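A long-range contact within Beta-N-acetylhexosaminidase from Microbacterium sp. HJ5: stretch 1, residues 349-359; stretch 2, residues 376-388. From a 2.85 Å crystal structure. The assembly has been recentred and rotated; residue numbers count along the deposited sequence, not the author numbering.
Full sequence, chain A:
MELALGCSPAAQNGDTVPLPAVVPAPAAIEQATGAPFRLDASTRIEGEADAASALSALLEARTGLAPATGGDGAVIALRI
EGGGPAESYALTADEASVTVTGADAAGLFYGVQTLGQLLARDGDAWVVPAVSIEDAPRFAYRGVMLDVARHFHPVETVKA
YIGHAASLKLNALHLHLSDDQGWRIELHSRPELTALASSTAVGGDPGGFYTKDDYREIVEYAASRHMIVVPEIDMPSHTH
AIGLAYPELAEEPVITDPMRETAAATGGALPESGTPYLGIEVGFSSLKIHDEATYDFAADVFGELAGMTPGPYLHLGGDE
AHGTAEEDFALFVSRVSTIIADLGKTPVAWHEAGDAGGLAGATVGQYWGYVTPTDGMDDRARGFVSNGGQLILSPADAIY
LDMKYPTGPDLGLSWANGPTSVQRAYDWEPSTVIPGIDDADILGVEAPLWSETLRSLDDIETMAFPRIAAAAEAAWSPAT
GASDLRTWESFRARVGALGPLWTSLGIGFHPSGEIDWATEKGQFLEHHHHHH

Stretch 1 (349-359) AWHEAGDAGGL
Stretch 2 (376-388) GMDDRARGFVSNG

How do the two backbones lie against each other? Stretch 1 enters as the end of a strand, Ala349 and Trp350 (phi/psi -78/157), makes a 3-10 turn at His351 and Glu352, and continues as a loop to Leu359, whose phi is positive (68/148). Stretch 2 is a weakly bonded helix from about Met377 to Ser386. End to end the two stretches run broadly the same way, though the register is not a steady one: His351 CA lies 5.0 Å from Ala381 CA, Gly354 CA 4.8 Å from Arg380 CA, and Leu359 CA 7.9 Å from Asn387 CA, so the approach is tight at the turn and loosens later. Together they bury 473 Å².

What bonds does His351 make? CB of His351 points sideways to the helix, and the p rotamer (chi1 79°, chi2 -94°) brings the ring end nearer to it. NE2 donates a weak hydrogen bond to Met377 SD at 3.3 Å, with an angle of 149° at the hydrogen. Sulfur is a poor acceptor, but it lies near the ring plane, 4.4 Å from the ring centroid, where the N-H can point at it. Met377 has chi1 -69° (m), chi2 -149° and chi3 176° (t). His351 ND1 is satisfied elsewhere in the structure. Nearer the backbone, His351 CB packs against Ala381 CB at 3.9 Å.

Why can Phe384 fit so closely against the turn? With chi1 -64° (m) and chi2 -80°, its ring reaches Gly354, whose CA sits over one face, 3.2 Å from Phe384 CZ. A CB on Gly354 would clash with both Phe384 CE2 and Arg380 O, at 2.8 and 1.9 Å. The lack of a side chain also lets Gly354 CA make a C-H...O contact with Arg380 O at 3.4 Å, nearly straight at 164°. That carbonyl also accepts a weak bond from Gly383 N, at 3.4 Å. His351 O meets the ring edge, 3.4 Å from Phe384 CE2, and accepts a weak bond from Gly354 N at 3.3 Å. Trp350 O, 3.7 Å from Phe384 CZ, receives Ala353 N at 3.1 Å; these two backbone bonds, the first of them weak, close the turn. Ala353 CB adds a looser apolar contact, 4.4 Å from Phe384 CZ.

What joins the far ends? Asn387, with CB toward stretch 1 and chi1 -150° (t), chi2 27°, sends ND2 to Leu359 O in a very short hydrogen bond of 2.4 Å, angle 163°. Its OD1 stands 3.5 Å from the same Leu359 O, but two acceptors cannot bond, so the amide nitrogen makes the link. The Asn387 backbone N gives weak bonds to Gly383 O at 3.1 Å and Phe384 O at 3.2 Å, while Ser386 OG donates to Arg382 O at 3.2 Å. Gly388 then leaves the helix with phi 105°, in a Schellman motif; those angles would jam a CB against the preceding carbonyl oxygen.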

# COMPACT_ATOMS: atom_id res chain seq x y z
N ALA A 349 18.39 2.21 -4.38
CA ALA A 349 19.01 3.32 -5.10
C ALA A 349 20.19 2.79 -5.90
O ALA A 349 20.64 1.66 -5.72
CB ALA A 349 19.45 4.43 -4.15
N TRP A 350 20.69 3.63 -6.81
CA TRP A 350 21.91 3.29 -7.53
C TRP A 350 23.13 3.55 -6.64
O TRP A 350 23.08 4.33 -5.69
CB TRP A 350 22.00 4.09 -8.83
CG TRP A 350 20.88 3.79 -9.78
CD1 TRP A 350 19.78 4.56 -10.03
CD2 TRP A 350 20.74 2.62 -10.60
NE1 TRP A 350 18.97 3.95 -10.96
CE2 TRP A 350 19.54 2.76 -11.32
CE3 TRP A 350 21.52 1.48 -10.79
CZ2 TRP A 350 19.11 1.79 -12.22
CZ3 TRP A 350 21.09 0.53 -11.68
CH2 TRP A 350 19.90 0.68 -12.39
N HIS A 351 24.23 2.86 -6.96
CA HIS A 351 25.40 2.89 -6.10
C HIS A 351 26.02 4.28 -5.99
O HIS A 351 26.77 4.54 -5.04
CB HIS A 351 26.45 1.89 -6.59
CG HIS A 351 27.26 2.38 -7.75
ND1 HIS A 351 26.92 2.09 -9.06
CD2 HIS A 351 28.38 3.13 -7.81
CE1 HIS A 351 27.81 2.64 -9.87
NE2 HIS A 351 28.70 3.28 -9.13
N GLU A 352 25.71 5.19 -6.92
CA GLU A 352 26.26 6.54 -6.88
C GLU A 352 25.72 7.38 -5.74
O GLU A 352 26.13 8.53 -5.59
CB GLU A 352 25.99 7.25 -8.21
N ALA A 353 24.81 6.84 -4.92
CA ALA A 353 24.22 7.56 -3.80
C ALA A 353 24.74 7.04 -2.46
O ALA A 353 24.05 7.14 -1.44
CB ALA A 353 22.70 7.48 -3.85
N GLY A 354 25.95 6.49 -2.45
CA GLY A 354 26.50 5.84 -1.27
C GLY A 354 27.32 6.73 -0.37
O GLY A 354 27.52 6.41 0.81
N ASP A 355 27.80 7.85 -0.90
CA ASP A 355 28.53 8.80 -0.08
C ASP A 355 27.61 9.58 0.86
O ASP A 355 28.12 10.29 1.73
CB ASP A 355 29.30 9.78 -0.97
CG ASP A 355 30.58 9.18 -1.53
OD1 ASP A 355 31.16 8.30 -0.86
OD2 ASP A 355 31.00 9.59 -2.63
N ALA A 356 26.30 9.44 0.71
CA ALA A 356 25.35 10.22 1.49
C ALA A 356 25.41 9.84 2.97
O ALA A 356 25.90 8.77 3.35
CB ALA A 356 23.93 10.02 0.96
N GLY A 357 24.88 10.73 3.80
CA GLY A 357 24.84 10.51 5.23
C GLY A 357 23.48 10.04 5.72
O GLY A 357 23.33 9.66 6.89
N GLY A 358 22.48 10.05 4.83
CA GLY A 358 21.15 9.59 5.16
C GLY A 358 20.92 8.14 4.77
O GLY A 358 21.80 7.46 4.24
N LEU A 359 19.70 7.69 5.04
CA LEU A 359 19.25 6.32 4.78
C LEU A 359 19.95 5.30 5.67
O LEU A 359 21.11 5.49 6.05
CB LEU A 359 19.45 5.94 3.31
N GLY A 376 35.12 6.23 -6.64
CA GLY A 376 35.08 5.20 -5.62
C GLY A 376 33.83 4.37 -5.82
O GLY A 376 33.14 4.03 -4.86
N MET A 377 33.52 4.06 -7.09
CA MET A 377 32.28 3.36 -7.42
C MET A 377 32.16 2.05 -6.65
O MET A 377 31.06 1.65 -6.26
CB MET A 377 32.21 3.13 -8.93
CG MET A 377 32.01 4.41 -9.73
SD MET A 377 31.07 4.17 -11.26
CE MET A 377 30.93 5.85 -11.85
N ASP A 378 33.29 1.36 -6.43
CA ASP A 378 33.27 0.24 -5.51
C ASP A 378 33.22 0.72 -4.06
O ASP A 378 32.47 0.17 -3.24
CB ASP A 378 34.49 -0.65 -5.74
N ASP A 379 34.00 1.75 -3.74
CA ASP A 379 34.02 2.27 -2.37
C ASP A 379 32.69 2.91 -2.00
O ASP A 379 32.20 2.74 -0.88
CB ASP A 379 35.16 3.28 -2.22
N ARG A 380 32.08 3.65 -2.93
CA ARG A 380 30.78 4.25 -2.67
C ARG A 380 29.70 3.19 -2.51
O ARG A 380 28.75 3.38 -1.73
CB ARG A 380 30.41 5.23 -3.78
N ALA A 381 29.81 2.08 -3.23
CA ALA A 381 28.86 0.98 -3.05
C ALA A 381 29.10 0.25 -1.74
O ALA A 381 28.15 -0.22 -1.11
CB ALA A 381 28.95 0.01 -4.23
N ARG A 382 30.37 0.14 -1.31
CA ARG A 382 30.67 -0.51 -0.05
C ARG A 382 30.22 0.30 1.15
O ARG A 382 30.14 -0.24 2.26
CB ARG A 382 32.17 -0.79 0.05
N GLY A 383 29.94 1.59 0.96
CA GLY A 383 29.38 2.39 2.04
C GLY A 383 27.96 1.99 2.39
O GLY A 383 27.53 2.18 3.53
N PHE A 384 27.22 1.44 1.42
CA PHE A 384 25.90 0.91 1.73
C PHE A 384 25.98 -0.28 2.67
O PHE A 384 25.08 -0.50 3.48
CB PHE A 384 25.17 0.51 0.45
CG PHE A 384 24.88 1.65 -0.47
CD1 PHE A 384 23.79 2.48 -0.23
CD2 PHE A 384 25.65 1.86 -1.60
CE1 PHE A 384 23.49 3.51 -1.09
CE2 PHE A 384 25.35 2.89 -2.48
CZ PHE A 384 24.26 3.71 -2.22
N VAL A 385 27.05 -1.08 2.56
CA VAL A 385 27.22 -2.20 3.46
C VAL A 385 27.62 -1.72 4.85
O VAL A 385 27.26 -2.35 5.85
CB VAL A 385 28.26 -3.19 2.88
CG1 VAL A 385 28.29 -4.46 3.70
CG2 VAL A 385 27.93 -3.50 1.42
N SER A 386 28.35 -0.61 4.93
CA SER A 386 28.64 0.01 6.22
C SER A 386 27.38 0.52 6.88
O SER A 386 27.34 0.67 8.11
CB SER A 386 29.63 1.15 6.03
OG SER A 386 30.72 0.75 5.22
N ASN A 387 26.35 0.81 6.10
CA ASN A 387 25.11 1.39 6.60
C ASN A 387 24.10 0.35 7.04
O ASN A 387 23.10 0.71 7.68
CB ASN A 387 24.49 2.28 5.52
CG ASN A 387 23.70 3.43 6.10
OD1 ASN A 387 23.99 3.90 7.21
ND2 ASN A 387 22.71 3.91 5.36
N GLY A 388 24.32 -0.93 6.73
CA GLY A 388 23.41 -1.98 7.11
C GLY A 388 22.55 -2.54 6.00
O GLY A 388 21.54 -3.19 6.30